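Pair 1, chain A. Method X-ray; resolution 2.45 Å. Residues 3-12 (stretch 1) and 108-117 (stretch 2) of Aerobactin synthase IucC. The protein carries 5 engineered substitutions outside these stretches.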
# COMPACT_ATOMS: atom_id res chain seq x y z
N MET A 3 24.10 -11.27 -18.52
CA MET A 3 24.42 -11.66 -17.11
C MET A 3 23.16 -12.04 -16.34
O MET A 3 23.20 -12.22 -15.13
CB MET A 3 25.15 -10.52 -16.39
N ASN A 4 22.04 -12.16 -17.06
CA ASN A 4 20.76 -12.44 -16.40
C ASN A 4 20.75 -13.85 -15.81
O ASN A 4 20.50 -14.02 -14.61
CB ASN A 4 19.62 -12.26 -17.40
CG ASN A 4 18.45 -11.49 -16.82
OD1 ASN A 4 18.63 -10.54 -16.06
ND2 ASN A 4 17.23 -11.90 -17.18
N HIS A 5 21.01 -14.86 -16.64
CA HIS A 5 20.95 -16.24 -16.16
C HIS A 5 22.12 -16.57 -15.25
O HIS A 5 21.97 -17.33 -14.29
CB HIS A 5 20.91 -17.20 -17.35
N LYS A 6 23.30 -16.00 -15.53
CA LYS A 6 24.47 -16.29 -14.71
C LYS A 6 24.28 -15.79 -13.29
O LYS A 6 24.64 -16.47 -12.32
CB LYS A 6 25.72 -15.66 -15.34
N ASP A 7 23.72 -14.59 -13.13
CA ASP A 7 23.54 -14.02 -11.80
C ASP A 7 22.42 -14.72 -11.04
O ASP A 7 22.51 -14.91 -9.82
CB ASP A 7 23.24 -12.52 -11.90
CG ASP A 7 24.42 -11.73 -12.44
OD1 ASP A 7 25.56 -12.24 -12.38
OD2 ASP A 7 24.20 -10.59 -12.91
N TRP A 8 21.36 -15.12 -11.74
CA TRP A 8 20.24 -15.79 -11.08
C TRP A 8 20.68 -17.11 -10.46
O TRP A 8 20.21 -17.48 -9.38
CB TRP A 8 19.11 -16.01 -12.09
CG TRP A 8 17.92 -16.70 -11.52
CD1 TRP A 8 17.48 -17.96 -11.83
CD2 TRP A 8 17.01 -16.19 -10.54
NE1 TRP A 8 16.35 -18.25 -11.10
CE2 TRP A 8 16.04 -17.18 -10.31
CE3 TRP A 8 16.92 -14.98 -9.84
CZ2 TRP A 8 15.00 -17.01 -9.40
CZ3 TRP A 8 15.88 -14.81 -8.94
CH2 TRP A 8 14.93 -15.82 -8.73
N ASP A 9 21.59 -17.83 -11.13
CA ASP A 9 22.07 -19.09 -10.58
C ASP A 9 23.02 -18.86 -9.41
O ASP A 9 22.98 -19.59 -8.41
CB ASP A 9 22.76 -19.92 -11.66
CG ASP A 9 23.37 -21.19 -11.12
OD1 ASP A 9 22.61 -22.10 -10.73
OD2 ASP A 9 24.62 -21.28 -11.07
N PHE A 10 23.89 -17.85 -9.52
CA PHE A 10 24.81 -17.56 -8.43
C PHE A 10 24.07 -17.16 -7.16
O PHE A 10 24.41 -17.61 -6.06
CB PHE A 10 25.78 -16.45 -8.85
CG PHE A 10 26.75 -16.06 -7.77
CD1 PHE A 10 27.92 -16.77 -7.57
CD2 PHE A 10 26.50 -14.96 -6.95
CE1 PHE A 10 28.81 -16.41 -6.57
CE2 PHE A 10 27.38 -14.59 -5.96
CZ PHE A 10 28.54 -15.32 -5.77
N VAL A 11 23.04 -16.33 -7.30
CA VAL A 11 22.32 -15.86 -6.12
C VAL A 11 21.51 -16.99 -5.49
O VAL A 11 21.38 -17.06 -4.26
CB VAL A 11 21.43 -14.65 -6.49
CG1 VAL A 11 20.61 -14.21 -5.30
CG2 VAL A 11 22.29 -13.50 -6.97
N ASN A 12 20.96 -17.88 -6.31
CA ASN A 12 20.22 -19.01 -5.77
C ASN A 12 21.14 -20.00 -5.07
O ASN A 12 20.80 -20.54 -4.01
CB ASN A 12 19.43 -19.71 -6.88
CG ASN A 12 18.01 -19.19 -7.00
OD1 ASN A 12 17.12 -19.59 -6.26
ND2 ASN A 12 17.80 -18.28 -7.95
N ASP A 108 19.70 -9.43 -3.35
CA ASP A 108 21.00 -10.03 -3.65
C ASP A 108 21.40 -9.79 -5.10
O ASP A 108 22.59 -9.63 -5.39
CB ASP A 108 20.96 -11.53 -3.35
CG ASP A 108 20.81 -11.82 -1.86
OD1 ASP A 108 20.89 -10.86 -1.06
OD2 ASP A 108 20.61 -12.99 -1.50
N LEU A 109 20.43 -9.75 -6.02
CA LEU A 109 20.73 -9.40 -7.40
C LEU A 109 21.20 -7.96 -7.52
O LEU A 109 22.10 -7.65 -8.31
CB LEU A 109 19.50 -9.63 -8.28
CG LEU A 109 19.11 -11.09 -8.53
CD1 LEU A 109 17.70 -11.16 -9.11
CD2 LEU A 109 20.10 -11.77 -9.46
N GLN A 110 20.60 -7.05 -6.73
CA GLN A 110 21.04 -5.66 -6.74
C GLN A 110 22.47 -5.53 -6.24
O GLN A 110 23.30 -4.85 -6.85
CB GLN A 110 20.10 -4.81 -5.89
CG GLN A 110 20.43 -3.33 -5.90
CD GLN A 110 20.34 -2.73 -7.29
OE1 GLN A 110 19.52 -3.14 -8.11
NE2 GLN A 110 21.21 -1.77 -7.57
N LEU A 111 22.78 -6.18 -5.11
CA LEU A 111 24.13 -6.10 -4.56
C LEU A 111 25.15 -6.67 -5.53
O LEU A 111 26.26 -6.14 -5.66
CB LEU A 111 24.19 -6.83 -3.22
CG LEU A 111 23.31 -6.24 -2.11
CD1 LEU A 111 23.31 -7.13 -0.88
CD2 LEU A 111 23.77 -4.83 -1.75
N LEU A 112 24.80 -7.75 -6.22
CA LEU A 112 25.71 -8.34 -7.19
C LEU A 112 25.99 -7.36 -8.33
O LEU A 112 27.14 -7.22 -8.76
CB LEU A 112 25.11 -9.64 -7.73
CG LEU A 112 26.00 -10.53 -8.61
CD1 LEU A 112 27.26 -10.96 -7.88
CD2 LEU A 112 25.21 -11.75 -9.05
N LYS A 113 24.96 -6.69 -8.83
CA LYS A 113 25.15 -5.71 -9.90
C LYS A 113 25.94 -4.50 -9.41
O LYS A 113 26.83 -4.02 -10.11
CB LYS A 113 23.79 -5.27 -10.46
N ALA A 114 25.63 -4.00 -8.21
CA ALA A 114 26.26 -2.79 -7.72
C ALA A 114 27.70 -3.00 -7.27
O ALA A 114 28.47 -2.03 -7.22
CB ALA A 114 25.45 -2.20 -6.56
N ARG A 115 28.08 -4.23 -6.94
CA ARG A 115 29.42 -4.53 -6.44
C ARG A 115 30.32 -5.16 -7.50
O ARG A 115 31.39 -5.67 -7.17
CB ARG A 115 29.32 -5.44 -5.22
CG ARG A 115 28.74 -4.74 -4.00
CD ARG A 115 28.36 -5.71 -2.89
NE ARG A 115 29.50 -6.50 -2.42
CZ ARG A 115 29.53 -7.16 -1.27
NH1 ARG A 115 30.62 -7.85 -0.94
NH2 ARG A 115 28.50 -7.13 -0.45
N ARG A 116 29.92 -5.12 -8.77
CA ARG A 116 30.69 -5.77 -9.82
C ARG A 116 31.94 -4.97 -10.15
O ARG A 116 31.95 -3.74 -10.12
CB ARG A 116 29.84 -5.94 -11.08
CG ARG A 116 29.87 -7.36 -11.63
CD ARG A 116 29.26 -7.45 -13.02
NE ARG A 116 27.80 -7.53 -12.98
CZ ARG A 116 27.12 -8.65 -12.74
NH1 ARG A 116 27.76 -9.78 -12.50
NH2 ARG A 116 25.79 -8.62 -12.74
N GLY A 117 33.01 -5.70 -10.48
CA GLY A 117 34.30 -5.11 -10.78
C GLY A 117 34.99 -4.42 -9.62
O GLY A 117 36.02 -3.77 -9.84
O HOH W 1 22.01 -14.92 -2.55

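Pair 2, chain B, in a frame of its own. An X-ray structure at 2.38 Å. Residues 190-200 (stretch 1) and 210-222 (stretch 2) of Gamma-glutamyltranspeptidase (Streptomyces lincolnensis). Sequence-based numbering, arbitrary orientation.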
# COMPACT_ATOMS: atom_id res chain seq x y z
N ALA B 190 -26.01 -14.49 -5.06
CA ALA B 190 -27.41 -14.63 -5.53
C ALA B 190 -28.39 -13.70 -4.78
O ALA B 190 -29.35 -13.15 -5.38
CB ALA B 190 -27.87 -16.07 -5.40
N THR B 191 -28.13 -13.53 -3.49
CA THR B 191 -28.96 -12.71 -2.60
C THR B 191 -28.96 -11.23 -2.99
O THR B 191 -30.03 -10.60 -3.01
CB THR B 191 -28.51 -12.87 -1.13
OG1 THR B 191 -28.58 -14.25 -0.77
CG2 THR B 191 -29.40 -12.06 -0.17
N TRP B 192 -27.78 -10.66 -3.27
CA TRP B 192 -27.70 -9.27 -3.73
C TRP B 192 -28.26 -9.12 -5.15
O TRP B 192 -28.88 -8.11 -5.47
CB TRP B 192 -26.28 -8.69 -3.67
CG TRP B 192 -25.62 -8.66 -2.31
CD1 TRP B 192 -24.29 -8.87 -2.05
CD2 TRP B 192 -26.23 -8.39 -1.04
NE1 TRP B 192 -24.04 -8.76 -0.71
CE2 TRP B 192 -25.21 -8.47 -0.06
CE3 TRP B 192 -27.53 -8.11 -0.63
CZ2 TRP B 192 -25.46 -8.28 1.29
CZ3 TRP B 192 -27.78 -7.90 0.70
CH2 TRP B 192 -26.75 -7.99 1.65
N LYS B 193 -28.05 -10.13 -5.98
CA LYS B 193 -28.58 -10.09 -7.34
C LYS B 193 -30.10 -10.03 -7.33
O LYS B 193 -30.69 -9.22 -8.04
CB LYS B 193 -28.11 -11.29 -8.15
CG LYS B 193 -26.69 -11.16 -8.67
CD LYS B 193 -26.46 -12.21 -9.74
CE LYS B 193 -25.01 -12.34 -10.13
NZ LYS B 193 -24.85 -13.64 -10.85
N ARG B 194 -30.71 -10.88 -6.52
CA ARG B 194 -32.16 -10.89 -6.39
C ARG B 194 -32.65 -9.54 -5.85
O ARG B 194 -33.55 -8.92 -6.43
CB ARG B 194 -32.63 -12.03 -5.49
CG ARG B 194 -34.15 -12.18 -5.51
CD ARG B 194 -34.65 -13.32 -4.64
NE ARG B 194 -36.09 -13.19 -4.38
CZ ARG B 194 -36.80 -14.04 -3.65
NH1 ARG B 194 -36.23 -15.10 -3.07
NH2 ARG B 194 -38.11 -13.83 -3.48
N LEU B 195 -32.03 -9.11 -4.76
CA LEU B 195 -32.28 -7.79 -4.17
C LEU B 195 -32.33 -6.73 -5.26
O LEU B 195 -33.34 -6.04 -5.41
CB LEU B 195 -31.19 -7.44 -3.15
CG LEU B 195 -31.44 -6.29 -2.18
CD1 LEU B 195 -30.44 -6.32 -1.04
CD2 LEU B 195 -31.35 -4.93 -2.85
N LEU B 196 -31.25 -6.64 -6.03
CA LEU B 196 -31.15 -5.68 -7.12
C LEU B 196 -32.21 -5.87 -8.20
O LEU B 196 -32.78 -4.89 -8.67
CB LEU B 196 -29.78 -5.79 -7.79
CG LEU B 196 -28.58 -5.32 -6.98
CD1 LEU B 196 -27.32 -5.73 -7.73
CD2 LEU B 196 -28.61 -3.82 -6.76
N ALA B 197 -32.47 -7.12 -8.58
CA ALA B 197 -33.47 -7.40 -9.61
C ALA B 197 -34.83 -6.83 -9.22
O ALA B 197 -35.45 -6.09 -10.00
CB ALA B 197 -33.59 -8.90 -9.86
N GLU B 198 -35.27 -7.11 -7.99
CA GLU B 198 -36.60 -6.71 -7.54
C GLU B 198 -36.71 -5.29 -6.98
O GLU B 198 -37.77 -4.92 -6.50
CB GLU B 198 -37.20 -7.73 -6.57
CG GLU B 198 -36.56 -7.84 -5.20
CD GLU B 198 -37.46 -8.58 -4.22
OE1 GLU B 198 -38.46 -7.98 -3.77
OE2 GLU B 198 -37.17 -9.76 -3.93
N VAL B 199 -35.64 -4.51 -7.03
CA VAL B 199 -35.75 -3.05 -6.80
C VAL B 199 -35.48 -2.22 -8.07
O VAL B 199 -35.67 -1.00 -8.05
CB VAL B 199 -34.85 -2.55 -5.64
CG1 VAL B 199 -35.13 -3.32 -4.36
CG2 VAL B 199 -33.37 -2.61 -6.01
N ALA B 200 -35.06 -2.86 -9.15
CA ALA B 200 -34.66 -2.15 -10.37
C ALA B 200 -35.80 -1.35 -10.97
O ALA B 200 -35.61 -0.22 -11.43
CB ALA B 200 -34.11 -3.13 -11.40
N GLU B 210 -34.65 2.84 -1.16
CA GLU B 210 -35.78 2.75 -0.22
C GLU B 210 -36.55 1.43 -0.37
O GLU B 210 -36.94 0.82 0.63
CB GLU B 210 -36.73 3.94 -0.41
CG GLU B 210 -37.68 4.19 0.75
CD GLU B 210 -36.98 4.59 2.03
OE1 GLU B 210 -36.08 5.47 1.98
OE2 GLU B 210 -37.33 4.04 3.09
N ALA B 211 -36.75 0.98 -1.61
CA ALA B 211 -37.34 -0.34 -1.88
C ALA B 211 -36.47 -1.48 -1.36
O ALA B 211 -36.98 -2.46 -0.82
CB ALA B 211 -37.59 -0.53 -3.37
N ALA B 212 -35.15 -1.34 -1.52
CA ALA B 212 -34.18 -2.28 -0.96
C ALA B 212 -34.21 -2.35 0.57
O ALA B 212 -34.01 -3.41 1.15
CB ALA B 212 -32.78 -1.94 -1.43
N ARG B 213 -34.46 -1.21 1.21
CA ARG B 213 -34.60 -1.17 2.66
C ARG B 213 -35.77 -2.05 3.10
O ARG B 213 -35.67 -2.76 4.09
CB ARG B 213 -34.81 0.25 3.16
CG ARG B 213 -33.65 1.19 2.89
CD ARG B 213 -33.99 2.58 3.38
NE ARG B 213 -33.99 2.64 4.84
CZ ARG B 213 -34.52 3.62 5.57
NH1 ARG B 213 -35.12 4.66 5.00
NH2 ARG B 213 -34.44 3.55 6.89
N GLU B 214 -36.86 -2.00 2.33
CA GLU B 214 -38.05 -2.79 2.60
C GLU B 214 -37.91 -4.28 2.28
O GLU B 214 -38.56 -5.11 2.92
CB GLU B 214 -39.25 -2.21 1.86
CG GLU B 214 -39.64 -0.82 2.35
CD GLU B 214 -40.00 -0.77 3.83
OE1 GLU B 214 -39.73 0.28 4.46
OE2 GLU B 214 -40.55 -1.77 4.37
N VAL B 215 -37.09 -4.60 1.29
CA VAL B 215 -36.76 -6.00 0.99
C VAL B 215 -35.99 -6.64 2.16
O VAL B 215 -36.28 -7.78 2.54
CB VAL B 215 -35.97 -6.12 -0.32
CG1 VAL B 215 -35.43 -7.53 -0.52
CG2 VAL B 215 -36.87 -5.76 -1.49
N TRP B 216 -35.04 -5.91 2.72
CA TRP B 216 -34.34 -6.36 3.92
C TRP B 216 -35.30 -6.48 5.11
O TRP B 216 -35.20 -7.41 5.91
CB TRP B 216 -33.19 -5.42 4.29
CG TRP B 216 -32.42 -5.94 5.47
CD1 TRP B 216 -32.76 -5.83 6.79
CD2 TRP B 216 -31.21 -6.70 5.44
NE1 TRP B 216 -31.84 -6.46 7.58
CE2 TRP B 216 -30.87 -7.00 6.78
CE3 TRP B 216 -30.37 -7.15 4.42
CZ2 TRP B 216 -29.72 -7.73 7.12
CZ3 TRP B 216 -29.23 -7.88 4.76
CH2 TRP B 216 -28.92 -8.16 6.11
N ARG B 217 -36.21 -5.52 5.21
CA ARG B 217 -37.06 -5.32 6.39
C ARG B 217 -38.31 -6.18 6.47
O ARG B 217 -38.66 -6.66 7.55
CB ARG B 217 -37.52 -3.87 6.41
CG ARG B 217 -37.53 -3.27 7.78
CD ARG B 217 -36.77 -1.98 7.78
NE ARG B 217 -37.50 -0.94 7.05
CZ ARG B 217 -37.88 0.23 7.56
NH1 ARG B 217 -38.53 1.08 6.78
NH2 ARG B 217 -37.62 0.57 8.82
N THR B 218 -39.00 -6.29 5.34
CA THR B 218 -40.25 -7.04 5.22
C THR B 218 -40.25 -8.12 4.13
O THR B 218 -41.18 -8.93 4.09
CB THR B 218 -41.42 -6.08 4.92
OG1 THR B 218 -41.19 -5.40 3.68
CG2 THR B 218 -41.59 -5.07 6.05
N GLY B 219 -39.23 -8.13 3.27
CA GLY B 219 -39.19 -9.00 2.09
C GLY B 219 -38.54 -10.35 2.34
O GLY B 219 -38.48 -10.84 3.47
N PHE B 220 -38.02 -10.94 1.27
CA PHE B 220 -37.49 -12.31 1.32
C PHE B 220 -36.34 -12.48 2.32
O PHE B 220 -36.18 -13.56 2.91
CB PHE B 220 -37.10 -12.79 -0.09
CG PHE B 220 -35.74 -12.35 -0.56
CD1 PHE B 220 -35.56 -11.12 -1.21
CD2 PHE B 220 -34.63 -13.18 -0.40
CE1 PHE B 220 -34.30 -10.73 -1.65
CE2 PHE B 220 -33.37 -12.79 -0.85
CZ PHE B 220 -33.21 -11.57 -1.47
N ILE B 221 -35.57 -11.42 2.53
CA ILE B 221 -34.45 -11.46 3.47
C ILE B 221 -34.96 -11.60 4.90
O ILE B 221 -34.55 -12.50 5.62
CB ILE B 221 -33.54 -10.21 3.33
CG1 ILE B 221 -32.81 -10.26 1.99
CG2 ILE B 221 -32.53 -10.13 4.47
CD1 ILE B 221 -32.03 -9.00 1.67
N ALA B 222 -35.83 -10.68 5.29
CA ALA B 222 -36.46 -10.71 6.61
C ALA B 222 -37.10 -12.05 6.93
O ALA B 222 -36.88 -12.61 8.01
CB ALA B 222 -37.51 -9.61 6.70

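Pair 1 ties its two stretches together with a salt bridge; pair 2 has no hydrogen bond between its stretches and fills the same region with an aromatic ring. In pair 1, A:Arg116 reaches back to A:Asp7. A:Arg116 NH2 donates to A:Asp7 OD2 at 2.5 Å, and A:Arg116 NH1 donates to A:Asp7 OD1 at 3.3 Å. Each carboxylate oxygen thus takes one guanidinium nitrogen. In pair 2, the side chain of B:Phe220 sits among B:Thr191, B:Arg194, B:Leu195 and B:Glu198. The guanidinium of B:Arg194 lies flat on the ring, with B:Arg194 CZ 4.1 Å from the centroid of the six ring atoms CG to CZ of B:Phe220. A:Arg116 and B:Phe220 are not matched positions.

The backbones agree closely. Fourteen central residues superpose with an RMSD of 0.5 Å. In each pair two helices cross, with their N-to-C directions at 120° in pair 1 and 129° in pair 2. The axes approach to 10.1 Å in pair 1 and 9.2 Å in pair 2. Both second helices leave helical geometry at the same matched position, A:Arg115 and B:Thr218.

Both pairs place a valine at the matched position A:Val11 / B:Val199, and both valines point toward the other stretch. A:Val11 CG1 lies 3.3 Å from A:Asp108 CB. B:Val199 CG1 lies 3.8 Å from CB of B:Ala211, the match of A:Asp108. The aspartate adds a polar link that alanine cannot make: a water donates to A:Val11 O at 2.8 Å and to A:Asp108 OD2 at 2.6 Å.

Next to the valine, bulk changes sides. A:Leu109 matches B:Ala212, while A:Asp7 matches B:Leu195. In pair 1 the leucine is on the second helix, and A:Leu109 CD2 lies 4.0 Å from A:Asp7 CB. In pair 2 it is on the first, and B:Leu195 CD2 lies 3.6 Å from B:Ala212 CB. Either way, a leucine meets a smaller side chain.

A:Leu112 and B:Val215 also match, and both point toward the first helix. Their neighbours differ. A:Leu112 CD2 is 4.0 Å from A:Phe10 CD2, an apolar contact. B:Glu198 matches A:Phe10, and B:Glu198 OE1 is 3.6 Å from B:Val215 CG2.

Pair 2 buries more surface, 524 Å² against 400 Å². B:Phe220 has the largest covered area of any residue in either pair. Tryptophans add to the contact: B:Trp192 CH2 meets B:Trp216 CZ3 edge to edge at 4.0 Å. At the matched positions in pair 1, A:Asn4 makes no contact across the stretches, and A:Lys113 is not modelled beyond CB.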